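Local coordinates for glycosyl hydrolase family 26 (Bacteroides ovatus, PDB 4ZXO), which probably hydrolyses the beta-1,4-mannosidic linkages of galactomannan and related mannans as a family 26 beta-mannanase of a gut bacterium, at residues Thr35-Gly40 / Asn303-Ser308; Phe63-Ile68 / Ile98-His103; Leu268-Leu273 / Leu299-Ala304; Gly272-Pro277 / His310-Tyr315; Trp281-Leu286 / Ala321-Lys326. All coordinates share one frame; numbering follows the deposited sequence.

Interaction 1: Thr35-Gly40 / Asn303-Ser308; sequences TAYGIG and NAREKS
At the C-terminal rim of the TIM barrel, the loops that follow strand 27-32 and strand 295-300 meet where Y37 packs against R305. The guanidinium of R305 lies flat over one face of the Y37 ring, with the two centres 4.1 Å apart and the planes only 3° from parallel. R305 CZ sits 4.2 Å from the ring centroid, over the face, which makes this a cation-pi pair as well as a stack. R305 CD adds a CH-pi contact near the rim, 3.6 Å from Y37 CG; the bend at chi2 (-74°) brings CD there. The charged group is held on several sides: NH1 forms a salt bridge with E306 OE1, NE pairs with E42, and NH2 bonds to the carbonyl of D77. Such a grip probably limits rotation of the guanidinium and keeps it flat on the ring. The hydroxyl of Y37 is bonded to R302. At the ring edge, N303 O comes within 3.2 Å of Y37 CD1, and the same oxygen takes a CA-H...O contact from G38 CA at 3.4 Å. Farther along, I39 drops its CD1 to 3.7 Å from A304 O, and the I39 side chain crosses that of N303 at about a right angle, CG1 beside CB. Beyond it a water bridges the two segments, accepting from G40 N at 2.8 Å and donating to R305 O.

Interaction 2: Phe63-Ile68 / Ile98-His103; sequences FDLGEI and ISLSWH
The paired C-terminal ends of strands 60-64 and 97-101, within a beta-alpha-beta unit of the barrel, carry a polar cluster in which D64 binds S101 and H103. D64 OD1 accepts from H103 ND1 at 2.7 Å and from S101 OG at 2.6 Å, and the two donors reach it from opposite faces of the carboxylate plane. The other oxygen, OD2, offers its syn lone pair to H103 N (2.8 Å, nearly straight at 172°) and also accepts from G66 N, closing an Asx turn. D64 CG, anti to the backbone N (chi1 -156°), stands 3.5 Å from S101 OG, within reach of residues 98-103. Four donors fix the buried carboxylate and set the turn of the H103 ring, which also meets the rings of H165 and W114. An alanine at D64 would probably leave H103 ND1 and S101 OG without their acceptor and the imidazole able to turn. On the other face of the sheet L100 CD2 rests 3.8 Å from F63 CB; past the strand ends, L65 CB touches W102 CD1. Backbone bonds from S101 N to F63 O and from L65 N to S101 O (2.9 Å) complete the parallel pairing that neighbouring strands make throughout a TIM barrel.

Interaction 3: Leu268-Leu273 / Leu299-Ala304; sequences LTETGL and LVWRNA
The carboxylate of E270 lies over one face of the W301 indole, its plane inclined by 20°, with OE1 3.7 Å above the ring plane and toward the rim. OE2 comes closest to W301 CZ3, at 3.5 Å. The two side chains run side by side in the same direction. The indole also stacks with H32, and its NE1 sits in plane at the edge of the R302 guanidinium. Partners outside the pair hold the carboxylate: OE1 bonds to Y237 OH and OE2 makes a salt bridge to R162. In the backbone, L299 N donates to L268 O at 3.0 Å, and T271 N to L299 O at 2.9 Å. The acceptor L268 and the donor T271 that L299 pairs with are three positions apart, where regular parallel pairing has two, and the chain turns a corner at E270. L299 CB and CD2 both approach T269 O, which lies in this irregular part. A weak bond from W301 N to T271 O follows, and T271 CG2 packs on V300 CG1. These are the seventh and eighth strands of a (beta/alpha)8 barrel; in clan GH-A, which includes family 26, their C-terminal ends line the active site, a location that E270 and W301 fit.

Interaction 4: Gly272-Pro277 / His310-Tyr315; sequences GLEGIP and HYYAPY
Where the loops after strands 266-271 and 295-300 of the TIM barrel meet, G275 packs tightly on Y311, its CA over one face of the phenol ring at 3.7 Å from the centroid, while Y315 CE2 covers the opposite face. G275 N donates to Y311 O at 2.8 Å and ties the turn of residues 273-276 to the other loop. I276 extends this compact side: its CD1 meets the ring edge at Y311 CE1 and lies 3.6 Å from the carbonyl carbon of A313. Y312 packs against the backbone of the same turn, with CE1 3.4 Å from E274 N and the ring nearly parallel to the E274 carboxylate; a water bridges L273 N and Y312 O. Toward solvent the packing gives way to a polar link between side chains. The exposed E274 takes a nearly straight bond (166°) from H310 ND1 to OE2 at 2.7 Å, the donor arriving on the anti side. A positive charge on H310, whose ND1 is the donor, would probably strengthen its pull on E274.

Interaction 5: Trp281-Leu286 / Ala321-Lys326; sequences WWTGTL and ADDFVK
On the outside of the barrel, helix 281-290, which links strands 266-271 and 295-300, packs on helix 321-328; the axes of 281-286 and 321-326 approach to 7.9 Å at 66°. The first helix opens with a wider pi-type turn, in which W281 O accepts from both T285 N and L286 N. F324 directs its ring edge at the face of W282 (planes at 75°), with CD1 3.5 Å above the centre of the indole. F324 CB adds a CH-pi contact 3.9 Å from the centroid of the five-membered ring. W281 CE3 lies against the opposite face, and W282 NE1 bonds to S320. An alanine in place of W282 would probably open a gap between F324 and W281 and leave S320 OG without its indole partner. D323 grips T283 twice: OD2 accepts from T283 N at 2.9 Å, and OD1 uses its syn lone pair toward T283 OG1 at 2.6 Å. This two-pronged bond at the first turn of helix 281-290 probably steadies the buried carboxylate in its charged form.

Interactions 2 and 3 belong to the same barrel sheet, with centres 14 Å apart, and meet at the mouth where H103 CE1 lies 4.2 Å from W301 CH2. Interaction 1 joins this region through R302, the partner of the Y37 hydroxyl. N303, common to interactions 1 and 3, links both to interaction 4: its OD1 is 2.9 Å from A313 N. Interaction 4 in turn leans on interaction 5, with P314 CG 3.4 Å from F324 CG, so the contacts run from the probable active-site mouth to the outer helices. There the F324 side chain lies about 10 Å from the potassium ion bound at S328, S330 and I333.

Interaction 1: Thr35-Gly40 / Asn303-Ser308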
# COMPACT_ATOMS: atom_id res chain seq x y z
N THR A 35 8.86 7.57 7.78
CA THR A 35 9.20 8.31 8.99
C THR A 35 9.54 7.41 10.16
O THR A 35 9.77 7.91 11.28
CB THR A 35 8.04 9.23 9.37
OG1 THR A 35 6.80 8.49 9.24
CG2 THR A 35 8.00 10.44 8.44
N ALA A 36 9.61 6.11 9.92
CA ALA A 36 10.02 5.18 10.98
C ALA A 36 11.55 4.98 11.02
O ALA A 36 12.13 4.88 12.11
CB ALA A 36 9.32 3.84 10.80
N TYR A 37 12.18 4.88 9.85
CA TYR A 37 13.64 4.66 9.79
C TYR A 37 14.11 4.86 8.35
O TYR A 37 13.30 5.04 7.44
CB TYR A 37 14.01 3.24 10.32
CG TYR A 37 13.29 2.15 9.57
CD1 TYR A 37 13.66 1.81 8.27
CD2 TYR A 37 12.21 1.47 10.15
CE1 TYR A 37 13.01 0.81 7.55
CE2 TYR A 37 11.54 0.47 9.46
CZ TYR A 37 11.92 0.16 8.15
OH TYR A 37 11.22 -0.78 7.41
N GLY A 38 15.42 4.80 8.13
CA GLY A 38 15.98 4.90 6.79
C GLY A 38 17.42 4.48 6.86
O GLY A 38 17.87 3.88 7.86
N ILE A 39 18.18 4.77 5.80
CA ILE A 39 19.57 4.31 5.79
C ILE A 39 20.37 5.07 6.88
O ILE A 39 20.46 6.29 6.86
CB ILE A 39 20.17 4.47 4.39
CG1 ILE A 39 19.37 3.63 3.40
CG2 ILE A 39 21.63 4.06 4.40
CD1 ILE A 39 19.14 2.16 3.85
N GLY A 40 20.91 4.32 7.85
CA GLY A 40 21.68 4.92 8.92
C GLY A 40 20.93 5.48 10.13
O GLY A 40 21.58 6.05 11.02
N ASN A 303 13.39 1.83 3.14
CA ASN A 303 14.85 1.99 3.20
C ASN A 303 15.36 1.27 4.43
O ASN A 303 15.31 1.81 5.53
CB ASN A 303 15.23 3.48 3.22
CG ASN A 303 15.13 4.12 1.84
OD1 ASN A 303 14.49 3.56 0.94
ND2 ASN A 303 15.75 5.29 1.67
N ALA A 304 15.76 0.01 4.27
CA ALA A 304 15.97 -0.89 5.42
C ALA A 304 17.20 -0.55 6.24
O ALA A 304 18.34 -0.81 5.82
CB ALA A 304 16.04 -2.35 4.94
N ARG A 305 16.98 -0.04 7.42
CA ARG A 305 18.07 0.39 8.27
C ARG A 305 18.94 -0.77 8.64
O ARG A 305 20.11 -0.60 8.84
CB ARG A 305 17.57 1.14 9.49
CG ARG A 305 17.11 0.33 10.69
CD ARG A 305 15.79 -0.34 10.48
NE ARG A 305 15.02 -0.59 11.68
CZ ARG A 305 14.05 -1.47 11.73
NH1 ARG A 305 13.79 -2.19 10.67
NH2 ARG A 305 13.34 -1.63 12.79
N GLU A 306 18.34 -1.94 8.66
CA GLU A 306 19.02 -3.15 9.13
C GLU A 306 19.69 -3.92 7.99
O GLU A 306 20.39 -4.92 8.23
CB GLU A 306 18.03 -4.06 9.88
CG GLU A 306 17.19 -4.99 9.00
CD GLU A 306 15.96 -4.37 8.40
OE1 GLU A 306 15.76 -3.14 8.49
OE2 GLU A 306 15.18 -5.14 7.79
N LYS A 307 19.52 -3.46 6.75
CA LYS A 307 20.15 -4.11 5.59
C LYS A 307 20.38 -3.01 4.55
O LYS A 307 19.54 -2.78 3.68
CB LYS A 307 19.27 -5.24 5.05
CG LYS A 307 19.85 -6.09 3.90
CD LYS A 307 18.79 -7.16 3.50
CE LYS A 307 19.22 -8.06 2.35
NZ LYS A 307 18.10 -9.00 1.94
N SER A 308 21.54 -2.34 4.64
CA SER A 308 21.70 -1.04 4.03
C SER A 308 21.78 -1.05 2.48
O SER A 308 21.82 0.02 1.85
CB SER A 308 22.93 -0.36 4.63
OG SER A 308 24.09 -1.05 4.27
O HOH W 1 11.96 3.48 4.96
O HOH W 2 21.30 1.52 8.12

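Interaction 2: Phe63-Ile68 / Ile98-His103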
# COMPACT_ATOMS: atom_id res chain seq x y z
N PHE A 63 2.90 1.62 6.08
CA PHE A 63 3.50 0.88 7.17
C PHE A 63 2.88 -0.50 7.16
O PHE A 63 1.90 -0.72 6.45
CB PHE A 63 3.28 1.57 8.54
CG PHE A 63 3.68 3.04 8.57
CD1 PHE A 63 5.00 3.43 8.85
CD2 PHE A 63 2.73 4.01 8.28
CE1 PHE A 63 5.34 4.75 8.84
CE2 PHE A 63 3.04 5.37 8.29
CZ PHE A 63 4.37 5.75 8.56
N ASP A 64 3.41 -1.42 7.95
CA ASP A 64 2.90 -2.81 7.92
C ASP A 64 2.39 -3.22 9.27
O ASP A 64 2.97 -2.88 10.30
CB ASP A 64 3.99 -3.76 7.44
CG ASP A 64 3.42 -5.04 6.83
OD1 ASP A 64 3.22 -5.05 5.59
OD2 ASP A 64 3.06 -6.00 7.57
N LEU A 65 1.27 -3.94 9.26
CA LEU A 65 0.67 -4.44 10.50
C LEU A 65 1.04 -5.90 10.82
O LEU A 65 0.57 -6.45 11.81
CB LEU A 65 -0.84 -4.29 10.47
CG LEU A 65 -1.32 -2.87 10.33
CD1 LEU A 65 -2.86 -2.81 10.37
CD2 LEU A 65 -0.67 -1.92 11.39
N GLY A 66 1.92 -6.50 10.03
CA GLY A 66 2.31 -7.88 10.28
C GLY A 66 2.76 -8.07 11.71
O GLY A 66 3.58 -7.29 12.23
N GLU A 67 2.20 -9.12 12.32
CA GLU A 67 2.39 -9.57 13.74
C GLU A 67 1.51 -8.83 14.72
O GLU A 67 1.50 -9.19 15.89
CB GLU A 67 3.87 -9.53 14.19
CG GLU A 67 4.74 -10.43 13.31
CD GLU A 67 6.12 -10.64 13.86
OE1 GLU A 67 6.41 -10.33 15.04
OE2 GLU A 67 6.96 -11.18 13.13
N ILE A 68 0.69 -7.87 14.29
CA ILE A 68 -0.30 -7.34 15.24
C ILE A 68 -1.19 -8.45 15.73
O ILE A 68 -1.64 -8.43 16.91
CB ILE A 68 -1.13 -6.17 14.62
CG1 ILE A 68 -1.77 -5.32 15.78
CG2 ILE A 68 -2.18 -6.70 13.61
CD1 ILE A 68 -2.10 -3.94 15.37
N ILE A 98 -2.20 7.80 4.25
CA ILE A 98 -1.62 6.61 4.84
C ILE A 98 -2.13 5.34 4.22
O ILE A 98 -3.31 5.22 3.97
CB ILE A 98 -1.92 6.57 6.38
CG1 ILE A 98 -1.31 7.77 7.10
CG2 ILE A 98 -1.43 5.22 7.03
CD1 ILE A 98 -2.27 8.96 7.26
N SER A 99 -1.23 4.40 3.94
CA SER A 99 -1.64 3.07 3.54
C SER A 99 -1.02 2.04 4.47
O SER A 99 0.06 2.27 5.03
CB SER A 99 -1.23 2.78 2.09
OG SER A 99 -1.71 1.49 1.69
N LEU A 100 -1.71 0.93 4.71
CA LEU A 100 -1.18 -0.14 5.58
C LEU A 100 -1.24 -1.47 4.86
O LEU A 100 -2.33 -1.82 4.32
CB LEU A 100 -2.00 -0.24 6.88
CG LEU A 100 -1.89 1.03 7.71
CD1 LEU A 100 -2.91 0.95 8.85
CD2 LEU A 100 -0.49 1.20 8.32
N SER A 101 -0.13 -2.18 4.81
CA SER A 101 -0.14 -3.55 4.34
C SER A 101 -0.14 -4.50 5.54
O SER A 101 -0.05 -4.06 6.69
CB SER A 101 1.05 -3.81 3.42
OG SER A 101 2.23 -3.29 3.99
N TRP A 102 -0.25 -5.80 5.28
CA TRP A 102 -0.38 -6.76 6.39
C TRP A 102 0.33 -8.04 6.02
O TRP A 102 -0.31 -8.98 5.46
CB TRP A 102 -1.89 -7.05 6.66
CG TRP A 102 -2.14 -7.80 7.95
CD1 TRP A 102 -1.30 -7.90 9.04
CD2 TRP A 102 -3.32 -8.52 8.28
NE1 TRP A 102 -1.90 -8.68 10.01
CE2 TRP A 102 -3.13 -9.08 9.57
CE3 TRP A 102 -4.50 -8.79 7.58
CZ2 TRP A 102 -4.10 -9.87 10.21
CZ3 TRP A 102 -5.49 -9.57 8.22
CH2 TRP A 102 -5.28 -10.10 9.55
N HIS A 103 1.62 -8.11 6.34
CA HIS A 103 2.32 -9.38 6.14
C HIS A 103 2.02 -10.31 7.35
O HIS A 103 2.85 -10.49 8.28
CB HIS A 103 3.84 -9.14 5.98
CG HIS A 103 4.22 -8.60 4.64
ND1 HIS A 103 4.07 -7.27 4.29
CD2 HIS A 103 4.83 -9.20 3.60
CE1 HIS A 103 4.57 -7.08 3.08
NE2 HIS A 103 5.02 -8.24 2.63

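Interaction 3: Leu268-Leu273 / Leu299-Ala304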
# COMPACT_ATOMS: atom_id res chain seq x y z
N LEU A 268 -0.05 2.53 -8.28
CA LEU A 268 1.10 1.64 -8.31
C LEU A 268 1.53 1.48 -6.85
O LEU A 268 2.17 2.35 -6.27
CB LEU A 268 2.19 2.22 -9.21
CG LEU A 268 3.51 1.45 -9.33
CD1 LEU A 268 3.36 -0.05 -9.69
CD2 LEU A 268 4.39 2.14 -10.35
N THR A 269 1.00 0.44 -6.21
CA THR A 269 1.01 0.34 -4.76
C THR A 269 2.36 -0.12 -4.20
O THR A 269 2.64 0.12 -3.02
CB THR A 269 -0.15 -0.59 -4.25
OG1 THR A 269 -0.20 -1.78 -5.04
CG2 THR A 269 -1.48 0.18 -4.43
N GLU A 270 3.19 -0.77 -5.02
CA GLU A 270 4.61 -0.99 -4.67
C GLU A 270 5.41 -0.95 -5.97
O GLU A 270 5.00 -1.57 -6.96
CB GLU A 270 4.90 -2.36 -4.03
CG GLU A 270 4.35 -2.56 -2.67
CD GLU A 270 4.82 -3.84 -2.03
OE1 GLU A 270 5.91 -4.35 -2.37
OE2 GLU A 270 4.10 -4.37 -1.16
N THR A 271 6.55 -0.29 -5.97
CA THR A 271 7.50 -0.39 -7.03
C THR A 271 8.86 0.04 -6.49
O THR A 271 9.03 0.34 -5.28
CB THR A 271 7.11 0.48 -8.26
OG1 THR A 271 7.90 0.11 -9.41
CG2 THR A 271 7.25 1.93 -7.98
N GLY A 272 9.85 -0.00 -7.36
CA GLY A 272 11.20 0.42 -7.00
C GLY A 272 12.26 -0.33 -7.73
O GLY A 272 11.99 -1.34 -8.41
N LEU A 273 13.48 0.19 -7.62
CA LEU A 273 14.70 -0.46 -8.12
C LEU A 273 15.63 -0.59 -6.94
O LEU A 273 16.10 0.44 -6.42
CB LEU A 273 15.36 0.38 -9.21
CG LEU A 273 16.77 -0.06 -9.62
CD1 LEU A 273 16.64 -1.42 -10.26
CD2 LEU A 273 17.36 0.94 -10.62
N LEU A 299 4.09 4.21 -4.93
CA LEU A 299 4.77 4.05 -3.66
C LEU A 299 5.99 3.19 -3.85
O LEU A 299 5.89 2.11 -4.43
CB LEU A 299 3.82 3.40 -2.63
CG LEU A 299 4.48 3.30 -1.25
CD1 LEU A 299 3.59 3.84 -0.13
CD2 LEU A 299 4.89 1.88 -1.00
N VAL A 300 7.13 3.65 -3.37
CA VAL A 300 8.35 2.82 -3.43
C VAL A 300 8.63 2.23 -2.04
O VAL A 300 8.22 2.79 -0.97
CB VAL A 300 9.59 3.60 -3.92
CG1 VAL A 300 9.33 4.18 -5.32
CG2 VAL A 300 10.05 4.64 -2.91
N TRP A 301 9.34 1.11 -2.03
CA TRP A 301 9.47 0.29 -0.82
C TRP A 301 10.50 0.88 0.16
O TRP A 301 11.08 1.93 -0.08
CB TRP A 301 9.79 -1.17 -1.20
CG TRP A 301 9.44 -2.15 -0.08
CD1 TRP A 301 10.31 -3.01 0.60
CD2 TRP A 301 8.15 -2.36 0.52
NE1 TRP A 301 9.61 -3.72 1.56
CE2 TRP A 301 8.30 -3.33 1.54
CE3 TRP A 301 6.87 -1.83 0.26
CZ2 TRP A 301 7.20 -3.81 2.28
CZ3 TRP A 301 5.79 -2.28 1.01
CH2 TRP A 301 5.97 -3.25 2.02
N ARG A 302 10.64 0.23 1.32
CA ARG A 302 11.33 0.80 2.48
C ARG A 302 12.82 0.95 2.33
O ARG A 302 13.44 0.35 1.46
CB ARG A 302 11.03 -0.05 3.74
CG ARG A 302 11.67 -1.42 3.72
CD ARG A 302 10.97 -2.40 4.66
NE ARG A 302 11.79 -3.62 4.76
CZ ARG A 302 12.78 -3.82 5.66
NH1 ARG A 302 13.06 -2.90 6.62
NH2 ARG A 302 13.51 -4.94 5.57
N ASN A 303 13.39 1.83 3.14
CA ASN A 303 14.85 1.99 3.20
C ASN A 303 15.36 1.27 4.43
O ASN A 303 15.31 1.81 5.53
CB ASN A 303 15.23 3.48 3.22
CG ASN A 303 15.13 4.12 1.84
OD1 ASN A 303 14.49 3.56 0.94
ND2 ASN A 303 15.75 5.29 1.67
N ALA A 304 15.76 0.01 4.27
CA ALA A 304 15.97 -0.89 5.42
C ALA A 304 17.20 -0.55 6.24
O ALA A 304 18.34 -0.81 5.82
CB ALA A 304 16.04 -2.35 4.94

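Interaction 4: Gly272-Pro277 / His310-Tyr315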
# COMPACT_ATOMS: atom_id res chain seq x y z
N GLY A 272 9.85 -0.00 -7.36
CA GLY A 272 11.20 0.42 -7.00
C GLY A 272 12.26 -0.33 -7.73
O GLY A 272 11.99 -1.34 -8.41
N LEU A 273 13.48 0.19 -7.62
CA LEU A 273 14.70 -0.46 -8.12
C LEU A 273 15.63 -0.59 -6.94
O LEU A 273 16.10 0.44 -6.42
CB LEU A 273 15.36 0.38 -9.21
CG LEU A 273 16.77 -0.06 -9.62
CD1 LEU A 273 16.64 -1.42 -10.26
CD2 LEU A 273 17.36 0.94 -10.62
N GLU A 274 15.84 -1.83 -6.48
CA GLU A 274 16.61 -2.00 -5.25
C GLU A 274 18.02 -1.34 -5.33
O GLU A 274 18.81 -1.63 -6.26
CB GLU A 274 16.70 -3.49 -4.91
CG GLU A 274 17.34 -3.70 -3.58
CD GLU A 274 17.57 -5.14 -3.25
OE1 GLU A 274 17.82 -5.95 -4.18
OE2 GLU A 274 17.49 -5.49 -2.05
N GLY A 275 18.35 -0.48 -4.35
CA GLY A 275 19.65 0.17 -4.34
C GLY A 275 19.82 1.26 -5.37
O GLY A 275 20.94 1.77 -5.53
N ILE A 276 18.71 1.60 -6.06
CA ILE A 276 18.68 2.51 -7.22
C ILE A 276 20.05 2.82 -7.82
O ILE A 276 20.53 3.98 -7.74
CB ILE A 276 17.98 3.88 -6.89
CG1 ILE A 276 16.81 3.69 -5.92
CG2 ILE A 276 17.44 4.47 -8.17
CD1 ILE A 276 16.97 4.44 -4.61
N PRO A 277 20.69 1.82 -8.44
CA PRO A 277 22.07 2.02 -8.91
C PRO A 277 22.11 2.90 -10.16
O PRO A 277 23.20 3.32 -10.57
CB PRO A 277 22.54 0.63 -9.28
CG PRO A 277 21.48 -0.33 -8.88
CD PRO A 277 20.26 0.41 -8.53
N HIS A 310 19.35 -2.63 0.90
CA HIS A 310 17.96 -2.87 0.57
C HIS A 310 17.19 -1.58 0.74
O HIS A 310 16.64 -1.32 1.84
CB HIS A 310 17.39 -3.99 1.49
CG HIS A 310 16.01 -4.46 1.13
ND1 HIS A 310 15.70 -4.96 -0.12
CD2 HIS A 310 14.87 -4.52 1.86
CE1 HIS A 310 14.43 -5.35 -0.14
NE2 HIS A 310 13.90 -5.09 1.05
N TYR A 311 17.14 -0.75 -0.32
CA TYR A 311 16.41 0.53 -0.19
C TYR A 311 15.87 0.92 -1.54
O TYR A 311 16.44 0.53 -2.59
CB TYR A 311 17.32 1.63 0.38
CG TYR A 311 18.54 1.93 -0.45
CD1 TYR A 311 18.48 2.81 -1.52
CD2 TYR A 311 19.77 1.34 -0.15
CE1 TYR A 311 19.57 3.10 -2.29
CE2 TYR A 311 20.91 1.60 -0.90
CZ TYR A 311 20.82 2.50 -1.97
OH TYR A 311 21.97 2.79 -2.71
N TYR A 312 14.78 1.66 -1.53
CA TYR A 312 14.09 1.98 -2.77
C TYR A 312 13.83 3.47 -2.94
O TYR A 312 13.42 3.88 -3.99
CB TYR A 312 12.76 1.18 -2.87
CG TYR A 312 13.01 -0.32 -2.92
CD1 TYR A 312 13.10 -1.01 -4.14
CD2 TYR A 312 13.20 -1.04 -1.75
CE1 TYR A 312 13.36 -2.37 -4.19
CE2 TYR A 312 13.47 -2.39 -1.77
CZ TYR A 312 13.51 -3.07 -3.00
OH TYR A 312 13.78 -4.42 -2.99
N ALA A 313 14.02 4.26 -1.88
CA ALA A 313 14.04 5.73 -2.01
C ALA A 313 15.48 6.18 -1.85
O ALA A 313 16.26 5.48 -1.23
CB ALA A 313 13.12 6.39 -0.96
N PRO A 314 15.84 7.34 -2.42
CA PRO A 314 17.20 7.78 -2.16
C PRO A 314 17.39 8.25 -0.73
O PRO A 314 16.42 8.36 0.06
CB PRO A 314 17.38 8.94 -3.15
CG PRO A 314 16.04 9.49 -3.35
CD PRO A 314 15.06 8.34 -3.19
N TYR A 315 18.64 8.58 -0.43
CA TYR A 315 19.00 9.24 0.82
C TYR A 315 20.14 10.17 0.44
O TYR A 315 20.70 10.03 -0.65
CB TYR A 315 19.42 8.23 1.89
CG TYR A 315 20.48 7.25 1.45
CD1 TYR A 315 21.83 7.56 1.55
CD2 TYR A 315 20.13 6.03 0.93
CE1 TYR A 315 22.79 6.67 1.16
CE2 TYR A 315 21.08 5.12 0.54
CZ TYR A 315 22.40 5.44 0.65
OH TYR A 315 23.34 4.51 0.27
O HOH W 3 13.39 2.84 -6.52

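Interaction 5: Trp281-Leu286 / Ala321-Lys326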
# COMPACT_ATOMS: atom_id res chain seq x y z
N TRP A 281 17.30 6.99 -12.59
CA TRP A 281 16.13 6.08 -12.61
C TRP A 281 14.81 6.82 -12.56
O TRP A 281 13.87 6.46 -13.26
CB TRP A 281 16.15 5.09 -11.44
CG TRP A 281 15.12 4.01 -11.60
CD1 TRP A 281 15.15 2.98 -12.50
CD2 TRP A 281 13.93 3.84 -10.84
NE1 TRP A 281 14.05 2.20 -12.36
CE2 TRP A 281 13.27 2.70 -11.34
CE3 TRP A 281 13.33 4.57 -9.79
CZ2 TRP A 281 12.05 2.25 -10.84
CZ3 TRP A 281 12.09 4.09 -9.26
CH2 TRP A 281 11.48 2.93 -9.79
N TRP A 282 14.75 7.86 -11.74
CA TRP A 282 13.48 8.55 -11.46
C TRP A 282 12.92 9.27 -12.68
O TRP A 282 11.74 9.07 -13.03
CB TRP A 282 13.67 9.54 -10.30
CG TRP A 282 14.18 8.85 -9.09
CD1 TRP A 282 15.48 8.77 -8.67
CD2 TRP A 282 13.42 8.03 -8.20
NE1 TRP A 282 15.58 7.95 -7.55
CE2 TRP A 282 14.32 7.52 -7.22
CE3 TRP A 282 12.07 7.73 -8.10
CZ2 TRP A 282 13.91 6.66 -6.21
CZ3 TRP A 282 11.65 6.90 -7.07
CH2 TRP A 282 12.58 6.36 -6.14
N THR A 283 13.74 10.10 -13.34
CA THR A 283 13.26 10.80 -14.53
C THR A 283 13.46 10.03 -15.79
O THR A 283 12.80 10.28 -16.80
CB THR A 283 13.93 12.19 -14.75
OG1 THR A 283 15.35 12.03 -14.96
CG2 THR A 283 13.67 13.06 -13.52
N GLY A 284 14.39 9.09 -15.76
CA GLY A 284 14.71 8.40 -16.99
C GLY A 284 13.98 7.10 -17.21
O GLY A 284 13.89 6.63 -18.33
N THR A 285 13.49 6.50 -16.14
CA THR A 285 12.74 5.23 -16.25
C THR A 285 11.34 5.35 -15.64
O THR A 285 10.35 5.12 -16.32
CB THR A 285 13.51 4.09 -15.58
OG1 THR A 285 14.75 3.94 -16.25
CG2 THR A 285 12.78 2.77 -15.70
N LEU A 286 11.23 5.71 -14.37
CA LEU A 286 9.91 5.67 -13.73
C LEU A 286 8.93 6.73 -14.28
O LEU A 286 7.78 6.41 -14.68
CB LEU A 286 10.08 5.88 -12.23
CG LEU A 286 8.77 5.83 -11.44
CD1 LEU A 286 8.07 4.48 -11.44
CD2 LEU A 286 8.94 6.26 -9.98
N ALA A 321 20.14 10.52 -6.04
CA ALA A 321 19.44 11.57 -5.27
C ALA A 321 19.17 12.86 -6.04
O ALA A 321 18.05 13.38 -5.99
CB ALA A 321 20.22 11.90 -4.01
N ASP A 322 20.16 13.36 -6.77
CA ASP A 322 19.92 14.58 -7.54
C ASP A 322 18.79 14.38 -8.54
O ASP A 322 17.96 15.25 -8.73
CB ASP A 322 21.18 15.00 -8.28
CG ASP A 322 22.24 15.54 -7.35
OD1 ASP A 322 21.90 15.92 -6.22
OD2 ASP A 322 23.41 15.61 -7.78
N ASP A 323 18.73 13.20 -9.15
CA ASP A 323 17.68 12.95 -10.14
C ASP A 323 16.31 12.82 -9.45
O ASP A 323 15.28 13.19 -10.03
CB ASP A 323 17.98 11.68 -10.95
CG ASP A 323 16.98 11.46 -12.06
OD1 ASP A 323 16.95 12.29 -12.98
OD2 ASP A 323 16.26 10.43 -12.03
N PHE A 324 16.27 12.25 -8.24
CA PHE A 324 15.04 12.22 -7.47
C PHE A 324 14.56 13.65 -7.19
O PHE A 324 13.35 13.91 -7.20
CB PHE A 324 15.26 11.47 -6.16
CG PHE A 324 14.01 11.38 -5.33
CD1 PHE A 324 13.00 10.49 -5.67
CD2 PHE A 324 13.83 12.23 -4.25
CE1 PHE A 324 11.84 10.41 -4.91
CE2 PHE A 324 12.64 12.18 -3.49
CZ PHE A 324 11.66 11.23 -3.82
N VAL A 325 15.49 14.56 -6.89
CA VAL A 325 15.07 15.96 -6.68
C VAL A 325 14.38 16.48 -7.95
O VAL A 325 13.32 17.08 -7.87
CB VAL A 325 16.24 16.87 -6.30
CG1 VAL A 325 15.76 18.36 -6.30
CG2 VAL A 325 16.75 16.49 -4.88
N LYS A 326 14.97 16.23 -9.12
CA LYS A 326 14.39 16.67 -10.38
C LYS A 326 12.99 16.03 -10.60
O LYS A 326 12.04 16.69 -11.03
CB LYS A 326 15.34 16.33 -11.53
CG LYS A 326 14.85 16.68 -12.92
CD LYS A 326 15.99 16.50 -13.95
CE LYS A 326 15.53 16.10 -15.36
NZ LYS A 326 14.46 17.02 -15.86